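Long-range contacts in MucR Phosphodiesterase (Pseudomonas aeruginosa, PDB 5M1T), which belongs to the EAL-domain family and binds the ligand C2E together with magnesium ions in a pocket of its barrel-like fold: residues Ile208-Ile213 against Ile225-Val230; Lys239-Val245 against Cys259-Phe265. All blocks are in the same frame, centred on the assembly; numbering follows the deposited sequence.

Overall arrangement
Both contacts belong to the EAL domain and follow each other along the chain. Contact 1 (208-213 with 225-230) seats helix 220-236 on the end of strand 205-208. Contact 2 (239-245 with 259-265) pairs the next two strands of the sheet. Their centres lie about 10 Å apart. A probable hydrogen bond joins them, with Ile208 N 2.8 Å from Val241 O. Both also reach C2E. Contact 1 sends Arg210 to the ligand, while its Ile208 side chain stays about 8 Å from a magnesium ion. Contact 2 supplies the metal-binding Glu243, whose OE1 also receives a weak hydrogen bond from Arg210 N. The two contacts thus meet where the neighbouring strands 205-208 and 239-243 end, beside the ligand pocket.

Contact 1: residues Ile208-Ile213 against Ile225-Val230. With C2E (9,9'-[(2R,3R,3aS,5S,7aR,9R,10R,10aS,12S,14aR)-3,5,10,12-tetrahydroxy-5,12-dioxidooctahydro-2H,7H-difuro[3,2-d:3',2'-j][1,3,7,9,2,8]tetraoxadiphosphacyclododecine-2,9-diyl]bis(2-amino-1,9-dihydro-6H-purin-6-one)), chain C.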
ATOM      1  N   ILE A 208     -11.164 -16.888 -12.197  1.00 22.25           N
ATOM      2  CA  ILE A 208     -10.802 -18.195 -11.693  1.00 22.36           C
ATOM      3  C   ILE A 208      -9.350 -18.522 -12.041  1.00 22.74           C
ATOM      4  O   ILE A 208      -8.954 -18.385 -13.216  1.00 21.63           O
ATOM      5  CB  ILE A 208     -11.680 -19.311 -12.276  1.00 21.72           C
ATOM      6  CG1 ILE A 208     -13.161 -19.041 -12.004  1.00 21.80           C
ATOM      7  CG2 ILE A 208     -11.255 -20.621 -11.659  1.00 21.65           C
ATOM      8  CD1 ILE A 208     -14.075 -19.816 -12.915  1.00 21.86           C
ATOM      9  N   ASP A 209      -8.570 -18.976 -11.055  1.00 23.25           N
ATOM     10  CA  ASP A 209      -7.148 -19.201 -11.318  1.00 24.13           C
ATOM     11  C   ASP A 209      -6.977 -20.324 -12.322  1.00 25.17           C
ATOM     12  O   ASP A 209      -7.686 -21.346 -12.247  1.00 25.86           O
ATOM     13  CB  ASP A 209      -6.376 -19.559 -10.076  1.00 24.87           C
ATOM     14  CG  ASP A 209      -4.880 -19.677 -10.354  1.00 25.68           C
ATOM     15  OD1 ASP A 209      -4.251 -18.663 -10.711  1.00 25.73           O
ATOM     16  OD2 ASP A 209      -4.343 -20.800 -10.273  1.00 26.65           O
ATOM     17  N   ARG A 210      -6.047 -20.132 -13.252  1.00 25.54           N
ATOM     18  CA  ARG A 210      -5.802 -21.098 -14.307  1.00 27.22           C
ATOM     19  C   ARG A 210      -5.463 -22.465 -13.777  1.00 26.71           C
ATOM     20  O   ARG A 210      -5.701 -23.442 -14.461  1.00 26.89           O
ATOM     21  CB  ARG A 210      -4.681 -20.647 -15.236  1.00 28.83           C
ATOM     22  CG  ARG A 210      -3.304 -20.496 -14.593  1.00 31.61           C
ATOM     23  CD  ARG A 210      -2.304 -20.069 -15.675  1.00 33.51           C
ATOM     24  NE  ARG A 210      -0.975 -19.608 -15.273  1.00 36.37           N
ATOM     25  CZ  ARG A 210      -0.700 -18.567 -14.465  1.00 39.18           C
ATOM     26  NH1 ARG A 210      -1.665 -17.884 -13.806  1.00 38.16           N
ATOM     27  NH2 ARG A 210       0.586 -18.223 -14.272  1.00 39.90           N
ATOM     28  N   GLY A 211      -4.906 -22.532 -12.568  1.00 26.65           N
ATOM     29  CA  GLY A 211      -4.590 -23.815 -11.923  1.00 26.94           C
ATOM     30  C   GLY A 211      -5.786 -24.741 -11.821  1.00 27.39           C
ATOM     31  O   GLY A 211      -5.680 -25.961 -12.037  1.00 28.50           O
ATOM     32  N   PHE A 212      -6.948 -24.173 -11.553  1.00 27.59           N
ATOM     33  CA  PHE A 212      -8.165 -24.981 -11.446  1.00 27.84           C
ATOM     34  C   PHE A 212      -8.714 -25.443 -12.781  1.00 28.32           C
ATOM     35  O   PHE A 212      -9.323 -26.522 -12.882  1.00 28.36           O
ATOM     36  CB  PHE A 212      -9.235 -24.205 -10.702  1.00 27.60           C
ATOM     37  CG  PHE A 212      -8.822 -23.840  -9.312  1.00 27.56           C
ATOM     38  CD1 PHE A 212      -8.771 -24.808  -8.332  1.00 27.81           C
ATOM     39  CD2 PHE A 212      -8.449 -22.551  -9.003  1.00 27.51           C
ATOM     40  CE1 PHE A 212      -8.394 -24.506  -7.054  1.00 27.89           C
ATOM     41  CE2 PHE A 212      -8.046 -22.234  -7.732  1.00 28.09           C
ATOM     42  CZ  PHE A 212      -8.008 -23.219  -6.752  1.00 28.29           C
ATOM     43  N   ILE A 213      -8.473 -24.654 -13.815  1.00 28.60           N
ATOM     44  CA  ILE A 213      -8.881 -25.051 -15.160  1.00 28.95           C
ATOM     45  C   ILE A 213      -8.012 -26.212 -15.667  1.00 29.07           C
ATOM     46  O   ILE A 213      -8.515 -27.177 -16.227  1.00 28.38           O
ATOM     47  CB  ILE A 213      -8.800 -23.860 -16.130  1.00 28.47           C
ATOM     48  CG1 ILE A 213      -9.589 -22.666 -15.580  1.00 29.05           C
ATOM     49  CG2 ILE A 213      -9.267 -24.250 -17.514  1.00 28.65           C
ATOM     50  CD1 ILE A 213     -10.975 -22.964 -15.082  1.00 29.32           C
ATOM     51  N   ILE A 225     -14.957 -27.016  -7.354  1.00 24.74           N
ATOM     52  CA  ILE A 225     -14.418 -25.729  -6.921  1.00 24.60           C
ATOM     53  C   ILE A 225     -14.743 -24.678  -7.973  1.00 24.22           C
ATOM     54  O   ILE A 225     -15.213 -23.577  -7.636  1.00 24.80           O
ATOM     55  CB  ILE A 225     -12.897 -25.794  -6.699  1.00 24.54           C
ATOM     56  CG1 ILE A 225     -12.571 -26.766  -5.567  1.00 25.08           C
ATOM     57  CG2 ILE A 225     -12.310 -24.402  -6.448  1.00 24.20           C
ATOM     58  CD1 ILE A 225     -11.085 -27.093  -5.466  1.00 25.43           C
ATOM     59  N   VAL A 226     -14.525 -25.025  -9.239  1.00 23.88           N
ATOM     60  CA  VAL A 226     -14.839 -24.089 -10.320  1.00 23.90           C
ATOM     61  C   VAL A 226     -16.335 -23.756 -10.321  1.00 24.17           C
ATOM     62  O   VAL A 226     -16.737 -22.601 -10.504  1.00 24.32           O
ATOM     63  CB  VAL A 226     -14.394 -24.644 -11.683  1.00 24.10           C
ATOM     64  CG1 VAL A 226     -14.962 -23.834 -12.849  1.00 24.21           C
ATOM     65  CG2 VAL A 226     -12.873 -24.631 -11.736  1.00 23.91           C
ATOM     66  N   SER A 227     -17.172 -24.758 -10.102  1.00 23.93           N
ATOM     67  CA  SER A 227     -18.596 -24.525 -10.078  1.00 24.03           C
ATOM     68  C   SER A 227     -18.975 -23.605  -8.947  1.00 23.83           C
ATOM     69  O   SER A 227     -19.830 -22.748  -9.108  1.00 24.34           O
ATOM     70  CB  SER A 227     -19.334 -25.859  -9.934  1.00 24.78           C
ATOM     71  OG  SER A 227     -19.042 -26.668 -11.083  1.00 25.21           O
ATOM     72  N   ALA A 228     -18.339 -23.783  -7.790  1.00 23.91           N
ATOM     73  CA  ALA A 228     -18.604 -22.934  -6.643  1.00 23.12           C
ATOM     74  C   ALA A 228     -18.225 -21.465  -6.945  1.00 22.77           C
ATOM     75  O   ALA A 228     -18.960 -20.554  -6.576  1.00 22.21           O
ATOM     76  CB  ALA A 228     -17.850 -23.439  -5.443  1.00 23.16           C
ATOM     77  N   ILE A 229     -17.086 -21.246  -7.613  1.00 22.29           N
ATOM     78  CA  ILE A 229     -16.654 -19.870  -7.944  1.00 22.27           C
ATOM     79  C   ILE A 229     -17.697 -19.192  -8.860  1.00 23.15           C
ATOM     80  O   ILE A 229     -18.116 -18.052  -8.630  1.00 23.12           O
ATOM     81  CB  ILE A 229     -15.247 -19.865  -8.596  1.00 21.51           C
ATOM     82  CG1 ILE A 229     -14.204 -20.282  -7.553  1.00 21.21           C
ATOM     83  CG2 ILE A 229     -14.903 -18.470  -9.118  1.00 21.14           C
ATOM     84  CD1 ILE A 229     -12.826 -20.596  -8.068  1.00 20.84           C
ATOM     85  N   VAL A 230     -18.149 -19.928  -9.883  1.00 24.53           N
ATOM     86  CA  VAL A 230     -19.183 -19.437 -10.776  1.00 24.79           C
ATOM     87  C   VAL A 230     -20.424 -19.080  -9.967  1.00 25.57           C
ATOM     88  O   VAL A 230     -21.037 -18.060 -10.174  1.00 27.69           O
ATOM     89  CB  VAL A 230     -19.499 -20.477 -11.860  1.00 24.99           C
ATOM     90  CG1 VAL A 230     -20.738 -20.097 -12.666  1.00 25.25           C
ATOM     91  CG2 VAL A 230     -18.321 -20.627 -12.798  1.00 25.06           C
TER
HETATM   92  P1  C2E C 701      -1.881 -13.606 -14.184  1.00 22.24           P
HETATM   93  O2P C2E C 701      -2.415 -12.267 -13.758  1.00 20.84           O
HETATM   94  O1P C2E C 701      -2.651 -14.803 -13.665  1.00 23.32           O
HETATM   95  O5' C2E C 701      -1.860 -13.618 -15.779  1.00 22.29           O
HETATM   96  C5' C2E C 701      -2.284 -14.753 -16.501  1.00 23.46           C
HETATM   97  C4' C2E C 701      -1.120 -15.667 -16.811  1.00 24.20           C
HETATM   98  O4' C2E C 701      -1.642 -16.887 -17.371  1.00 24.39           O
HETATM   99  C3' C2E C 701      -0.185 -15.085 -17.858  1.00 24.54           C
HETATM  100  O3' C2E C 701       1.139 -15.547 -17.595  1.00 24.24           O
HETATM  101  C2' C2E C 701      -0.667 -15.692 -19.158  1.00 24.90           C
HETATM  102  O2' C2E C 701       0.351 -15.766 -20.157  1.00 24.85           O
HETATM  103  C1' C2E C 701      -1.056 -17.077 -18.660  1.00 25.52           C
HETATM  104  N9  C2E C 701      -2.020 -17.768 -19.515  1.00 26.89           N
HETATM  105  C8  C2E C 701      -3.102 -17.240 -20.110  1.00 28.42           C
HETATM  106  N7  C2E C 701      -3.757 -18.191 -20.811  1.00 28.63           N
HETATM  107  C5  C2E C 701      -3.093 -19.344 -20.650  1.00 27.16           C
HETATM  108  C6  C2E C 701      -3.250 -20.726 -21.116  1.00 27.17           C
HETATM  109  O6  C2E C 701      -4.220 -21.035 -21.843  1.00 26.62           O
HETATM  110  N1  C2E C 701      -2.328 -21.618 -20.720  1.00 27.66           N
HETATM  111  C2  C2E C 701      -1.282 -21.282 -19.930  1.00 27.78           C
HETATM  112  N2  C2E C 701      -0.381 -22.225 -19.570  1.00 28.62           N
HETATM  113  N3  C2E C 701      -1.088 -20.037 -19.462  1.00 27.41           N
HETATM  114  C4  C2E C 701      -1.945 -19.054 -19.797  1.00 27.29           C
HETATM  115  P11 C2E C 701       2.381 -14.526 -17.614  1.00 24.35           P
HETATM  116  O21 C2E C 701       2.210 -13.582 -18.793  1.00 25.26           O
HETATM  117  O11 C2E C 701       3.642 -15.310 -17.755  1.00 23.75           O
HETATM  118  O5A C2E C 701       2.321 -13.694 -16.250  1.00 23.76           O
HETATM  119  C5A C2E C 701       2.411 -14.403 -15.011  1.00 23.16           C
HETATM  120  C4A C2E C 701       2.017 -13.489 -13.872  1.00 22.66           C
HETATM  121  O4A C2E C 701       2.851 -12.335 -13.840  1.00 22.85           O
HETATM  122  C3A C2E C 701       0.633 -12.916 -14.030  1.00 22.98           C
HETATM  123  O3A C2E C 701      -0.380 -13.824 -13.635  1.00 23.46           O
HETATM  124  C2A C2E C 701       0.685 -11.689 -13.159  1.00 22.75           C
HETATM  125  O2A C2E C 701       0.520 -12.015 -11.786  1.00 23.97           O
HETATM  126  C1A C2E C 701       2.104 -11.215 -13.353  1.00 22.88           C
HETATM  127  N91 C2E C 701       2.142 -10.073 -14.311  1.00 23.00           N
HETATM  128  C81 C2E C 701       2.175 -10.100 -15.660  1.00 22.66           C
HETATM  129  N71 C2E C 701       2.239  -8.839 -16.165  1.00 22.34           N
HETATM  130  C51 C2E C 701       2.245  -8.001 -15.113  1.00 22.03           C
HETATM  131  C61 C2E C 701       2.290  -6.543 -14.910  1.00 22.16           C
HETATM  132  O61 C2E C 701       2.323  -5.770 -15.893  1.00 22.02           O
HETATM  133  N11 C2E C 701       2.279  -6.082 -13.647  1.00 22.23           N
HETATM  134  C21 C2E C 701       2.222  -6.914 -12.584  1.00 22.82           C
HETATM  135  N21 C2E C 701       2.213  -6.398 -11.343  1.00 24.19           N
HETATM  136  N31 C2E C 701       2.177  -8.259 -12.687  1.00 22.31           N
HETATM  137  C41 C2E C 701       2.176  -8.823 -13.909  1.00 22.18           C
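Ile208 and Phe212 face helix 220-236, with Ile208 CA 7.1 Å from Ile229 CA and Phe212 CA 6.8 Å from Val226 CA. The meeting is wholly apolar. Ile208 sets CG1 anti to its carbonyl carbon (chi1 -57°), which brings this branch against the CG2 methyl of Ile229. Ile208 CG1 to Ile229 CG2 is 3.4 Å, a close fit for two carbons. The other branch of Ile208 touches the tip of Ile229, with Ile208 CG2 3.9 Å from Ile229 CD1. Ile208 CD1 also meets Val226 CG1 at 4.1 Å, the two side chains roughly perpendicular. One helical turn before Ile229, Ile225 makes a CH-pi contact over a face of the Phe212 ring. Ile225 CG2 lies 4.3 Å from the centroid of the Phe212 ring, 25° off its normal. Val226 CG2 fits against Phe212 CB at 3.8 Å. Leu257 of helix 248-257 also covers Val226. The short helix 210-214 begins just after Ile208, with Asp209 as its N-cap: OD2 accepts from Gly211 N from above the carboxylate plane. Arg210 extends toward C2E, whose O4' lies over one guanidinium face. Arg210 NH1 is 3.2 Å from C2E O1P. This is typical of the TIM-barrel-like EAL fold: an outer helix packs on a barrel strand's end and the short helix after it, and Arg210 of that short helix belongs to the ligand pocket.

Contact 2: residues Lys239-Val245 against Cys259-Phe265; sequences KIVAEGV and CNSLQGF. With MG (magnesium ion), chain E; C2E (9,9'-[(2R,3R,3aS,5S,7aR,9R,10R,10aS,12S,14aR)-3,5,10,12-tetrahydroxy-5,12-dioxidooctahydro-2H,7H-difuro[3,2-d:3',2'-j][1,3,7,9,2,8]tetraoxadiphosphacyclododecine-2,9-diyl]bis(2-amino-1,9-dihydro-6H-purin-6-one)), chain C.
With CG turned beside its own backbone N (chi1 -58°), Asn260 directs OD1 at Ile240 N, while Glu243, with CG anti to its N (chi1 157°), extends its carboxylate to a magnesium ion. The Asn260 bond is 2.8 Å from Ile240 N to OD1 and nearly straight at 173°, although the donor is tilted from the carbonyl plane. The amide also lies across Lys239, whose CD is 3.7 Å from Asn260 CG. From there the strands run parallel. Ala242 N donates to Ser261 O at 2.8 Å, and Gln263 N donates to Ala242 O nearly along the C=O axis. Strand 239-243, helix 248-257 and strand 261-263 form a beta-alpha-beta unit, the repeating element of the EAL barrel. On its helix side, Ala242 CB touches Leu262 CD2 at 3.8 Å and Cys259 SG at 4.0 Å, and Leu254 of the helix covers Ala242. On the other face, Gln263 is held by Glu65, Gln51 and Lys207. Both Glu243 oxygens bind the magnesium ion, OE1 and OE2 each at 2.5 Å. C2E O1P, a water, Asp186 and Asp187 complete the site. Beyond the strands, Val245 N donates to Gln263 O. Phe265 N donates a straight hydrogen bond of 2.7 Å to C2E O6, and one face of the Phe265 ring lies against the guanine, with C2E C6 above it near one side.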
ATOM      1  N   LYS A 239     -19.202 -10.681 -12.511  1.00 29.82           N
ATOM      2  CA  LYS A 239     -18.856 -11.415 -13.704  1.00 30.21           C
ATOM      3  C   LYS A 239     -17.749 -12.418 -13.362  1.00 28.53           C
ATOM      4  O   LYS A 239     -16.843 -12.110 -12.572  1.00 28.09           O
ATOM      5  CB  LYS A 239     -18.350 -10.466 -14.806  1.00 31.69           C
ATOM      6  CG  LYS A 239     -19.356  -9.449 -15.313  1.00 32.65           C
ATOM      7  CD  LYS A 239     -20.578 -10.146 -15.874  1.00 35.58           C
ATOM      8  CE  LYS A 239     -21.391  -9.259 -16.821  1.00 37.48           C
ATOM      9  NZ  LYS A 239     -22.759  -9.868 -16.989  1.00 39.31           N
ATOM     10  N   ILE A 240     -17.809 -13.589 -13.986  1.00 26.91           N
ATOM     11  CA  ILE A 240     -16.764 -14.595 -13.835  1.00 26.51           C
ATOM     12  C   ILE A 240     -15.923 -14.788 -15.124  1.00 26.29           C
ATOM     13  O   ILE A 240     -16.470 -14.984 -16.214  1.00 26.10           O
ATOM     14  CB  ILE A 240     -17.387 -15.944 -13.437  1.00 26.17           C
ATOM     15  CG1 ILE A 240     -18.129 -15.798 -12.122  1.00 26.04           C
ATOM     16  CG2 ILE A 240     -16.323 -17.018 -13.296  1.00 25.99           C
ATOM     17  CD1 ILE A 240     -17.254 -15.294 -10.997  1.00 27.01           C
ATOM     18  N   VAL A 241     -14.602 -14.715 -14.984  1.00 25.42           N
ATOM     19  CA  VAL A 241     -13.707 -14.976 -16.086  1.00 24.70           C
ATOM     20  C   VAL A 241     -12.998 -16.286 -15.809  1.00 24.31           C
ATOM     21  O   VAL A 241     -12.375 -16.464 -14.726  1.00 24.14           O
ATOM     22  CB  VAL A 241     -12.642 -13.866 -16.226  1.00 24.31           C
ATOM     23  CG1 VAL A 241     -11.775 -14.111 -17.454  1.00 24.47           C
ATOM     24  CG2 VAL A 241     -13.271 -12.491 -16.330  1.00 24.79           C
ATOM     25  N   ALA A 242     -13.049 -17.199 -16.772  1.00 24.37           N
ATOM     26  CA  ALA A 242     -12.239 -18.406 -16.664  1.00 25.74           C
ATOM     27  C   ALA A 242     -10.945 -18.158 -17.396  1.00 26.15           C
ATOM     28  O   ALA A 242     -10.955 -17.731 -18.543  1.00 27.99           O
ATOM     29  CB  ALA A 242     -12.935 -19.615 -17.237  1.00 25.98           C
ATOM     30  N   GLU A 243      -9.839 -18.453 -16.744  1.00 26.69           N
ATOM     31  CA  GLU A 243      -8.503 -18.166 -17.268  1.00 28.57           C
ATOM     32  C   GLU A 243      -7.744 -19.479 -17.484  1.00 27.65           C
ATOM     33  O   GLU A 243      -7.932 -20.426 -16.751  1.00 28.27           O
ATOM     34  CB  GLU A 243      -7.811 -17.191 -16.294  1.00 29.94           C
ATOM     35  CG  GLU A 243      -6.316 -17.162 -16.306  1.00 32.43           C
ATOM     36  CD  GLU A 243      -5.765 -16.349 -15.135  1.00 33.63           C
ATOM     37  OE1 GLU A 243      -5.166 -16.967 -14.182  1.00 33.13           O
ATOM     38  OE2 GLU A 243      -5.980 -15.114 -15.170  1.00 32.99           O
ATOM     39  N   GLY A 244      -6.916 -19.554 -18.521  1.00 26.63           N
ATOM     40  CA  GLY A 244      -6.149 -20.759 -18.809  1.00 25.75           C
ATOM     41  C   GLY A 244      -6.875 -21.763 -19.700  1.00 25.68           C
ATOM     42  O   GLY A 244      -6.556 -22.949 -19.677  1.00 26.94           O
ATOM     43  N   VAL A 245      -7.839 -21.309 -20.489  1.00 24.41           N
ATOM     44  CA  VAL A 245      -8.609 -22.219 -21.326  1.00 23.56           C
ATOM     45  C   VAL A 245      -7.750 -22.642 -22.494  1.00 23.16           C
ATOM     46  O   VAL A 245      -7.428 -21.822 -23.369  1.00 22.35           O
ATOM     47  CB  VAL A 245      -9.905 -21.539 -21.827  1.00 23.39           C
ATOM     48  CG1 VAL A 245     -10.728 -22.463 -22.730  1.00 23.43           C
ATOM     49  CG2 VAL A 245     -10.742 -21.087 -20.628  1.00 23.33           C
ATOM     50  N   CYS A 259     -19.892 -19.404 -17.223  1.00 29.40           N
ATOM     51  CA  CYS A 259     -18.854 -18.372 -17.143  1.00 30.13           C
ATOM     52  C   CYS A 259     -19.217 -17.251 -18.118  1.00 29.99           C
ATOM     53  O   CYS A 259     -19.714 -17.523 -19.198  1.00 30.08           O
ATOM     54  CB  CYS A 259     -17.466 -18.929 -17.482  1.00 29.94           C
ATOM     55  SG  CYS A 259     -16.809 -20.070 -16.258  1.00 31.71           S
ATOM     56  N   ASN A 260     -18.959 -16.009 -17.741  1.00 29.75           N
ATOM     57  CA  ASN A 260     -19.309 -14.885 -18.588  1.00 30.05           C
ATOM     58  C   ASN A 260     -18.284 -14.791 -19.700  1.00 29.83           C
ATOM     59  O   ASN A 260     -18.647 -14.708 -20.879  1.00 30.57           O
ATOM     60  CB  ASN A 260     -19.414 -13.597 -17.763  1.00 30.42           C
ATOM     61  CG  ASN A 260     -20.445 -13.728 -16.636  1.00 32.80           C
ATOM     62  OD1 ASN A 260     -20.117 -14.032 -15.468  1.00 32.18           O
ATOM     63  ND2 ASN A 260     -21.719 -13.563 -16.998  1.00 34.13           N
ATOM     64  N   SER A 261     -17.009 -14.874 -19.334  1.00 28.19           N
ATOM     65  CA  SER A 261     -15.940 -14.701 -20.285  1.00 27.11           C
ATOM     66  C   SER A 261     -14.774 -15.651 -20.042  1.00 26.77           C
ATOM     67  O   SER A 261     -14.603 -16.207 -18.941  1.00 25.91           O
ATOM     68  CB  SER A 261     -15.468 -13.246 -20.289  1.00 26.83           C
ATOM     69  OG  SER A 261     -15.099 -12.804 -18.998  1.00 26.92           O
ATOM     70  N   LEU A 262     -14.016 -15.884 -21.114  1.00 26.39           N
ATOM     71  CA  LEU A 262     -12.932 -16.846 -21.107  1.00 26.12           C
ATOM     72  C   LEU A 262     -11.654 -16.172 -21.573  1.00 26.08           C
ATOM     73  O   LEU A 262     -11.685 -15.257 -22.408  1.00 26.83           O
ATOM     74  CB  LEU A 262     -13.228 -18.027 -22.037  1.00 26.12           C
ATOM     75  CG  LEU A 262     -14.579 -18.754 -21.937  1.00 26.52           C
ATOM     76  CD1 LEU A 262     -14.601 -19.894 -22.945  1.00 26.77           C
ATOM     77  CD2 LEU A 262     -14.831 -19.322 -20.555  1.00 26.50           C
ATOM     78  N   GLN A 263     -10.543 -16.674 -21.055  1.00 25.59           N
ATOM     79  CA  GLN A 263      -9.220 -16.235 -21.457  1.00 25.78           C
ATOM     80  C   GLN A 263      -8.317 -17.466 -21.513  1.00 25.65           C
ATOM     81  O   GLN A 263      -8.387 -18.358 -20.648  1.00 24.30           O
ATOM     82  CB  GLN A 263      -8.729 -15.261 -20.424  1.00 26.03           C
ATOM     83  CG  GLN A 263      -7.522 -14.515 -20.786  1.00 26.70           C
ATOM     84  CD  GLN A 263      -7.165 -13.486 -19.736  1.00 28.01           C
ATOM     85  OE1 GLN A 263      -8.045 -12.934 -19.048  1.00 29.14           O
ATOM     86  NE2 GLN A 263      -5.869 -13.193 -19.629  1.00 27.63           N
ATOM     87  N   GLY A 264      -7.537 -17.582 -22.579  1.00 25.19           N
ATOM     88  CA  GLY A 264      -6.659 -18.732 -22.679  1.00 25.30           C
ATOM     89  C   GLY A 264      -6.073 -18.894 -24.049  1.00 25.90           C
ATOM     90  O   GLY A 264      -6.543 -18.263 -25.018  1.00 25.74           O
ATOM     91  N   PHE A 265      -5.051 -19.752 -24.125  1.00 25.74           N
ATOM     92  CA  PHE A 265      -4.357 -20.032 -25.374  1.00 26.81           C
ATOM     93  C   PHE A 265      -5.289 -20.498 -26.510  1.00 26.78           C
ATOM     94  O   PHE A 265      -5.061 -20.170 -27.651  1.00 27.03           O
ATOM     95  CB  PHE A 265      -3.264 -21.065 -25.177  1.00 26.90           C
ATOM     96  CG  PHE A 265      -2.089 -20.570 -24.398  1.00 27.08           C
ATOM     97  CD1 PHE A 265      -2.024 -19.270 -23.933  1.00 26.57           C
ATOM     98  CD2 PHE A 265      -1.022 -21.407 -24.163  1.00 27.40           C
ATOM     99  CE1 PHE A 265      -0.937 -18.821 -23.252  1.00 25.90           C
ATOM    100  CE2 PHE A 265       0.060 -20.965 -23.460  1.00 27.29           C
ATOM    101  CZ  PHE A 265       0.092 -19.663 -23.004  1.00 27.05           C
TER
HETATM  102 MG    MG E 703      -4.953 -14.838 -12.897  1.00 26.36          MG
HETATM  103  P1  C2E C 701      -1.881 -13.606 -14.184  1.00 22.24           P
HETATM  104  O2P C2E C 701      -2.415 -12.267 -13.758  1.00 20.84           O
HETATM  105  O1P C2E C 701      -2.651 -14.803 -13.665  1.00 23.32           O
HETATM  106  O5' C2E C 701      -1.860 -13.618 -15.779  1.00 22.29           O
HETATM  107  C5' C2E C 701      -2.284 -14.753 -16.501  1.00 23.46           C
HETATM  108  C4' C2E C 701      -1.120 -15.667 -16.811  1.00 24.20           C
HETATM  109  O4' C2E C 701      -1.642 -16.887 -17.371  1.00 24.39           O
HETATM  110  C3' C2E C 701      -0.185 -15.085 -17.858  1.00 24.54           C
HETATM  111  O3' C2E C 701       1.139 -15.547 -17.595  1.00 24.24           O
HETATM  112  C2' C2E C 701      -0.667 -15.692 -19.158  1.00 24.90           C
HETATM  113  O2' C2E C 701       0.351 -15.766 -20.157  1.00 24.85           O
HETATM  114  C1' C2E C 701      -1.056 -17.077 -18.660  1.00 25.52           C
HETATM  115  N9  C2E C 701      -2.020 -17.768 -19.515  1.00 26.89           N
HETATM  116  C8  C2E C 701      -3.102 -17.240 -20.110  1.00 28.42           C
HETATM  117  N7  C2E C 701      -3.757 -18.191 -20.811  1.00 28.63           N
HETATM  118  C5  C2E C 701      -3.093 -19.344 -20.650  1.00 27.16           C
HETATM  119  C6  C2E C 701      -3.250 -20.726 -21.116  1.00 27.17           C
HETATM  120  O6  C2E C 701      -4.220 -21.035 -21.843  1.00 26.62           O
HETATM  121  N1  C2E C 701      -2.328 -21.618 -20.720  1.00 27.66           N
HETATM  122  C2  C2E C 701      -1.282 -21.282 -19.930  1.00 27.78           C
HETATM  123  N2  C2E C 701      -0.381 -22.225 -19.570  1.00 28.62           N
HETATM  124  N3  C2E C 701      -1.088 -20.037 -19.462  1.00 27.41           N
HETATM  125  C4  C2E C 701      -1.945 -19.054 -19.797  1.00 27.29           C
HETATM  126  P11 C2E C 701       2.381 -14.526 -17.614  1.00 24.35           P
HETATM  127  O21 C2E C 701       2.210 -13.582 -18.793  1.00 25.26           O
HETATM  128  O11 C2E C 701       3.642 -15.310 -17.755  1.00 23.75           O
HETATM  129  O5A C2E C 701       2.321 -13.694 -16.250  1.00 23.76           O
HETATM  130  C5A C2E C 701       2.411 -14.403 -15.011  1.00 23.16           C
HETATM  131  C4A C2E C 701       2.017 -13.489 -13.872  1.00 22.66           C
HETATM  132  O4A C2E C 701       2.851 -12.335 -13.840  1.00 22.85           O
HETATM  133  C3A C2E C 701       0.633 -12.916 -14.030  1.00 22.98           C
HETATM  134  O3A C2E C 701      -0.380 -13.824 -13.635  1.00 23.46           O
HETATM  135  C2A C2E C 701       0.685 -11.689 -13.159  1.00 22.75           C
HETATM  136  O2A C2E C 701       0.520 -12.015 -11.786  1.00 23.97           O
HETATM  137  C1A C2E C 701       2.104 -11.215 -13.353  1.00 22.88           C
HETATM  138  N91 C2E C 701       2.142 -10.073 -14.311  1.00 23.00           N
HETATM  139  C81 C2E C 701       2.175 -10.100 -15.660  1.00 22.66           C
HETATM  140  N71 C2E C 701       2.239  -8.839 -16.165  1.00 22.34           N
HETATM  141  C51 C2E C 701       2.245  -8.001 -15.113  1.00 22.03           C
HETATM  142  C61 C2E C 701       2.290  -6.543 -14.910  1.00 22.16           C
HETATM  143  O61 C2E C 701       2.323  -5.770 -15.893  1.00 22.02           O
HETATM  144  N11 C2E C 701       2.279  -6.082 -13.647  1.00 22.23           N
HETATM  145  C21 C2E C 701       2.222  -6.914 -12.584  1.00 22.82           C
HETATM  146  N21 C2E C 701       2.213  -6.398 -11.343  1.00 24.19           N
HETATM  147  N31 C2E C 701       2.177  -8.259 -12.687  1.00 22.31           N
HETATM  148  C41 C2E C 701       2.176  -8.823 -13.909  1.00 22.18           C
HETATM  149  O   HOH W   1      -3.995 -16.747 -12.318  1.00 14.89           O